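Local coordinates for protein BexL (Amycolatopsis orientalis, PDB 4XRW) that probably catalyses ring closure and aromatisation of a polyketide intermediate, as a two-domain aromatase/cyclase of the BE-7585A biosynthetic pathway, at residues Asp177-Phe191 against Arg315-Ala327. Numbering follows the deposited sequence.
Sequences DTVRIDAPAKDVYDF and RATLGFAKDHAEA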
loop_
_atom_site.group_PDB
_atom_site.type_symbol
_atom_site.label_atom_id
_atom_site.label_comp_id
_atom_site.label_asym_id
_atom_site.label_seq_id
_atom_site.Cartn_x
_atom_site.Cartn_y
_atom_site.Cartn_z
ATOM N N ASP A 177 -8.839 -15.517 -0.031
ATOM C CA ASP A 177 -9.731 -16.506 0.606
ATOM C C ASP A 177 -11.118 -15.904 0.693
ATOM O O ASP A 177 -11.246 -14.725 0.979
ATOM C CB ASP A 177 -9.229 -16.901 1.984
ATOM C CG ASP A 177 -7.997 -17.769 1.925
ATOM O OD1 ASP A 177 -8.090 -18.931 1.470
ATOM O OD2 ASP A 177 -6.940 -17.305 2.359
ATOM N N THR A 178 -12.155 -16.700 0.428
ATOM C CA THR A 178 -13.506 -16.193 0.353
ATOM C C THR A 178 -14.399 -17.053 1.237
ATOM O O THR A 178 -14.173 -18.254 1.348
ATOM C CB THR A 178 -14.043 -16.218 -1.098
ATOM O OG1 THR A 178 -13.373 -15.215 -1.873
ATOM C CG2 THR A 178 -15.527 -15.948 -1.142
ATOM N N VAL A 179 -15.382 -16.420 1.866
ATOM C CA VAL A 179 -16.458 -17.160 2.523
ATOM C C VAL A 179 -17.773 -16.484 2.247
ATOM O O VAL A 179 -17.862 -15.259 2.161
ATOM C CB VAL A 179 -16.221 -17.306 4.042
ATOM C CG1 VAL A 179 -14.830 -17.829 4.318
ATOM C CG2 VAL A 179 -16.435 -16.027 4.774
ATOM N N ARG A 180 -18.827 -17.287 2.114
ATOM C CA ARG A 180 -20.163 -16.749 1.962
ATOM C C ARG A 180 -20.806 -16.640 3.342
ATOM O O ARG A 180 -20.722 -17.566 4.145
ATOM C CB ARG A 180 -20.996 -17.630 1.016
ATOM C CG ARG A 180 -20.262 -17.924 -0.298
ATOM C CD ARG A 180 -20.675 -16.967 -1.412
ATOM N NE ARG A 180 -22.116 -17.032 -1.664
ATOM C CZ ARG A 180 -22.685 -16.939 -2.864
ATOM N NH1 ARG A 180 -21.941 -16.778 -3.955
ATOM N NH2 ARG A 180 -24.007 -17.013 -2.972
ATOM N N ILE A 181 -21.397 -15.489 3.599
ATOM C CA ILE A 181 -22.003 -15.180 4.885
ATOM C C ILE A 181 -23.425 -14.739 4.658
ATOM O O ILE A 181 -23.680 -13.779 3.938
ATOM C CB ILE A 181 -21.221 -14.091 5.623
ATOM C CG1 ILE A 181 -19.763 -14.543 5.791
ATOM C CG2 ILE A 181 -21.921 -13.736 6.973
ATOM C CD1 ILE A 181 -18.851 -13.524 6.443
ATOM N N ASP A 182 -24.379 -15.421 5.282
ATOM C CA ASP A 182 -25.769 -15.027 5.057
ATOM C C ASP A 182 -26.195 -13.966 6.067
ATOM O O ASP A 182 -26.926 -14.233 7.033
ATOM C CB ASP A 182 -26.701 -16.247 5.085
ATOM C CG ASP A 182 -27.931 -16.061 4.184
ATOM O OD1 ASP A 182 -28.562 -17.090 3.841
ATOM O OD2 ASP A 182 -28.246 -14.894 3.793
ATOM N N ALA A 183 -25.711 -12.745 5.833
ATOM C CA ALA A 183 -26.017 -11.575 6.645
ATOM C C ALA A 183 -25.706 -10.328 5.800
ATOM O O ALA A 183 -25.007 -10.441 4.802
ATOM C CB ALA A 183 -25.193 -11.587 7.930
ATOM N N PRO A 184 -26.242 -9.159 6.182
ATOM C CA PRO A 184 -25.920 -7.925 5.446
ATOM C C PRO A 184 -24.433 -7.614 5.505
ATOM O O PRO A 184 -23.770 -7.924 6.505
ATOM C CB PRO A 184 -26.730 -6.843 6.158
ATOM C CG PRO A 184 -27.358 -7.501 7.350
ATOM C CD PRO A 184 -27.300 -8.964 7.182
ATOM N N ALA A 185 -23.932 -7.005 4.437
ATOM C CA ALA A 185 -22.521 -6.677 4.314
ATOM C C ALA A 185 -22.087 -5.821 5.482
ATOM O O ALA A 185 -20.965 -5.964 5.991
ATOM C CB ALA A 185 -22.252 -5.946 2.995
ATOM N N LYS A 186 -22.964 -4.938 5.921
ATOM C CA LYS A 186 -22.643 -4.064 7.025
ATOM C C LYS A 186 -22.197 -4.811 8.281
ATOM O O LYS A 186 -21.268 -4.386 8.965
ATOM C CB LYS A 186 -23.828 -3.171 7.353
ATOM C CG LYS A 186 -23.648 -2.379 8.635
ATOM C CD LYS A 186 -24.740 -1.331 8.774
ATOM C CE LYS A 186 -24.391 -0.283 9.809
ATOM N NZ LYS A 186 -24.081 -0.851 11.124
ATOM N N ASP A 187 -22.867 -5.906 8.622
ATOM C CA ASP A 187 -22.486 -6.619 9.844
ATOM C C ASP A 187 -21.152 -7.350 9.716
ATOM O O ASP A 187 -20.444 -7.518 10.707
ATOM C CB ASP A 187 -23.596 -7.596 10.241
ATOM C CG ASP A 187 -24.921 -6.881 10.528
ATOM O OD1 ASP A 187 -24.886 -5.673 10.865
ATOM O OD2 ASP A 187 -25.991 -7.527 10.428
ATOM N N VAL A 188 -20.794 -7.775 8.510
ATOM C CA VAL A 188 -19.534 -8.428 8.299
ATOM C C VAL A 188 -18.410 -7.371 8.299
ATOM O O VAL A 188 -17.390 -7.503 8.977
ATOM C CB VAL A 188 -19.523 -9.201 6.976
ATOM C CG1 VAL A 188 -18.214 -9.908 6.822
ATOM C CG2 VAL A 188 -20.718 -10.207 6.909
ATOM N N TYR A 189 -18.624 -6.327 7.516
ATOM C CA TYR A 189 -17.730 -5.161 7.516
ATOM C C TYR A 189 -17.422 -4.668 8.923
ATOM O O TYR A 189 -16.263 -4.457 9.273
ATOM C CB TYR A 189 -18.359 -4.022 6.708
ATOM C CG TYR A 189 -17.600 -2.704 6.782
ATOM C CD1 TYR A 189 -16.576 -2.415 5.867
ATOM C CD2 TYR A 189 -17.881 -1.781 7.765
ATOM C CE1 TYR A 189 -15.869 -1.193 5.943
ATOM C CE2 TYR A 189 -17.193 -0.578 7.850
ATOM C CZ TYR A 189 -16.198 -0.293 6.930
ATOM O OH TYR A 189 -15.533 0.903 7.025
ATOM N N ASP A 190 -18.472 -4.418 9.728
ATOM C CA ASP A 190 -18.290 -3.897 11.074
ATOM C C ASP A 190 -17.410 -4.797 11.912
ATOM O O ASP A 190 -16.621 -4.318 12.716
ATOM C CB ASP A 190 -19.624 -3.707 11.811
ATOM C CG ASP A 190 -20.447 -2.500 11.299
ATOM O OD1 ASP A 190 -19.922 -1.614 10.581
ATOM O OD2 ASP A 190 -21.646 -2.442 11.641
ATOM N N PHE A 191 -17.552 -6.109 11.772
ATOM C CA PHE A 191 -16.705 -7.023 12.536
ATOM C C PHE A 191 -15.207 -6.815 12.219
ATOM O O PHE A 191 -14.371 -6.848 13.117
ATOM C CB PHE A 191 -17.100 -8.488 12.248
ATOM C CG PHE A 191 -16.317 -9.495 13.024
ATOM C CD1 PHE A 191 -15.094 -9.989 12.562
ATOM C CD2 PHE A 191 -16.798 -9.973 14.238
ATOM C CE1 PHE A 191 -14.380 -10.904 13.278
ATOM C CE2 PHE A 191 -16.086 -10.897 14.963
ATOM C CZ PHE A 191 -14.881 -11.385 14.486
ATOM N N ARG A 315 -8.734 -16.937 6.975
ATOM C CA ARG A 315 -9.881 -17.827 6.943
ATOM C C ARG A 315 -10.466 -17.940 8.346
ATOM O O ARG A 315 -11.684 -18.027 8.502
ATOM C CB ARG A 315 -9.496 -19.209 6.409
ATOM C CG ARG A 315 -9.411 -19.299 4.881
ATOM C CD ARG A 315 -8.946 -20.681 4.406
ATOM N NE ARG A 315 -7.579 -20.990 4.830
ATOM C CZ ARG A 315 -7.251 -21.837 5.809
ATOM N NH1 ARG A 315 -8.185 -22.511 6.478
ATOM N NH2 ARG A 315 -5.971 -22.029 6.115
ATOM N N ALA A 316 -9.596 -17.925 9.353
ATOM C CA ALA A 316 -10.045 -17.901 10.743
ATOM C C ALA A 316 -10.863 -16.646 11.038
ATOM O O ALA A 316 -11.940 -16.740 11.588
ATOM C CB ALA A 316 -8.867 -17.995 11.708
ATOM N N THR A 317 -10.354 -15.471 10.658
ATOM C CA THR A 317 -11.075 -14.242 10.884
ATOM C C THR A 317 -12.422 -14.222 10.144
ATOM O O THR A 317 -13.423 -13.824 10.716
ATOM C CB THR A 317 -10.212 -13.002 10.477
ATOM O OG1 THR A 317 -9.030 -12.953 11.283
ATOM C CG2 THR A 317 -10.975 -11.726 10.697
ATOM N N LEU A 318 -12.455 -14.662 8.885
ATOM C CA LEU A 318 -13.674 -14.745 8.132
ATOM C C LEU A 318 -14.700 -15.691 8.811
ATOM O O LEU A 318 -15.889 -15.380 8.831
ATOM C CB LEU A 318 -13.392 -15.228 6.718
ATOM C CG LEU A 318 -12.628 -14.204 5.869
ATOM C CD1 LEU A 318 -12.083 -14.877 4.617
ATOM C CD2 LEU A 318 -13.534 -13.023 5.562
ATOM N N GLY A 319 -14.206 -16.785 9.378
ATOM C CA GLY A 319 -15.070 -17.748 10.078
ATOM C C GLY A 319 -15.744 -17.145 11.296
ATOM O O GLY A 319 -16.952 -17.347 11.522
ATOM N N PHE A 320 -14.982 -16.393 12.088
ATOM C CA PHE A 320 -15.532 -15.712 13.252
ATOM C C PHE A 320 -16.405 -14.551 12.860
ATOM O O PHE A 320 -17.384 -14.265 13.537
ATOM C CB PHE A 320 -14.426 -15.276 14.224
ATOM C CG PHE A 320 -13.771 -16.441 14.937
ATOM C CD1 PHE A 320 -14.517 -17.277 15.770
ATOM C CD2 PHE A 320 -12.431 -16.710 14.761
ATOM C CE1 PHE A 320 -13.925 -18.389 16.385
ATOM C CE2 PHE A 320 -11.822 -17.809 15.369
ATOM C CZ PHE A 320 -12.566 -18.639 16.193
ATOM N N ALA A 321 -16.104 -13.892 11.738
ATOM C CA ALA A 321 -16.980 -12.869 11.218
ATOM C C ALA A 321 -18.333 -13.465 10.799
ATOM O O ALA A 321 -19.380 -12.881 11.073
ATOM C CB ALA A 321 -16.340 -12.144 10.039
ATOM N N LYS A 322 -18.288 -14.612 10.126
ATOM C CA LYS A 322 -19.495 -15.347 9.746
ATOM C C LYS A 322 -20.312 -15.694 10.982
ATOM O O LYS A 322 -21.527 -15.395 11.055
ATOM C CB LYS A 322 -19.123 -16.613 8.975
ATOM C CG LYS A 322 -20.312 -17.405 8.442
ATOM C CD LYS A 322 -19.815 -18.596 7.647
ATOM C CE LYS A 322 -20.899 -19.617 7.468
ATOM N NZ LYS A 322 -21.916 -19.110 6.573
ATOM N N ASP A 323 -19.659 -16.301 11.970
ATOM C CA ASP A 323 -20.356 -16.738 13.181
ATOM C C ASP A 323 -21.028 -15.546 13.865
ATOM O O ASP A 323 -22.133 -15.634 14.365
ATOM C CB ASP A 323 -19.384 -17.388 14.162
ATOM C CG ASP A 323 -18.965 -18.810 13.782
ATOM O OD1 ASP A 323 -19.524 -19.418 12.835
ATOM O OD2 ASP A 323 -18.061 -19.339 14.490
ATOM N N HIS A 324 -20.325 -14.414 13.897
ATOM C CA HIS A 324 -20.825 -13.234 14.572
ATOM C C HIS A 324 -22.006 -12.590 13.837
ATOM O O HIS A 324 -23.006 -12.229 14.447
ATOM C CB HIS A 324 -19.689 -12.207 14.717
ATOM C CG HIS A 324 -20.103 -10.972 15.446
ATOM N ND1 HIS A 324 -20.523 -9.832 14.799
ATOM C CD2 HIS A 324 -20.189 -10.713 16.767
ATOM C CE1 HIS A 324 -20.846 -8.918 15.693
ATOM N NE2 HIS A 324 -20.663 -9.433 16.895
ATOM N N ALA A 325 -21.878 -12.448 12.520
ATOM C CA ALA A 325 -22.868 -11.767 11.703
ATOM C C ALA A 325 -24.132 -12.608 11.598
ATOM O O ALA A 325 -25.216 -12.048 11.473
ATOM C CB ALA A 325 -22.314 -11.467 10.310
ATOM N N GLU A 326 -23.978 -13.938 11.615
ATOM C CA GLU A 326 -25.144 -14.842 11.464
ATOM C C GLU A 326 -25.851 -15.152 12.780
ATOM O O GLU A 326 -26.981 -15.640 12.766
ATOM C CB GLU A 326 -24.746 -16.144 10.786
ATOM C CG GLU A 326 -24.305 -15.960 9.311
ATOM C CD GLU A 326 -24.030 -17.265 8.574
ATOM O OE1 GLU A 326 -24.122 -18.349 9.203
ATOM O OE2 GLU A 326 -23.707 -17.221 7.352
ATOM N N ALA A 327 -25.223 -14.854 13.918
ATOM C CA ALA A 327 -25.900 -15.032 15.210
ATOM C C ALA A 327 -27.116 -14.092 15.307
ATOM O O ALA A 327 -27.030 -12.900 15.037
ATOM C CB ALA A 327 -24.958 -14.800 16.325
#
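In the second helix-grip domain of BexL, the long C-terminal helix 299-326 lies against the edge strand 172-181, one of the two outermost in its sheet, and the helix that follows it, and Phe191 and Ala321 meet at the heart of this junction. The segment of helix 315-326 runs almost along strand 177-181, at 11°, and crosses helix 185-191 with axes 9.0 Å apart. Phe191, its CG anti to the backbone N (chi1 -178°), sends its ring across the helical surface, where Ala321 CA sits over one face, 3.8 Å from the ring centroid, in a CH-pi contact. The methyl Ala321 CB closes on Phe191 CD1 at 3.5 Å, while the His324 ring slants beside the phenyl with planes 46° apart. Were Phe191 replaced by an alanine, a gap would probably open over Ala321 and the His324 ring would be freer to turn. Toward the C-terminal end of the segment, Ala325 CB packs against Ala183 CB, 3.7 Å away, and Val188 CG2. On the strand, Ile181 CD1 rests on Lys322 CA, and both methyls of Val179 pack against Leu318 CB from one side. Beside this apolar seam the chemistry turns polar. Lys322 NZ donates to Arg180 O, 3.1 Å away and in the carbonyl plane, and also forms a salt bridge with Glu326 OE2 at 2.7 Å. That same oxygen accepts Asp182 N at 2.8 Å in a nearly straight bond, the two donors coming from opposite faces of the carboxylate. Asp177 OD1 makes a long salt bridge to Arg315 NE, while Asp177 OD2 is hydrogen-bonded to Ser311 OG, which Arg315 NE also meets weakly. The bonds of Lys322 and Glu326 tie the end of strand 172-181 to the helix, and two donors on one oxygen would be expected to stabilise the carboxylate's negative charge.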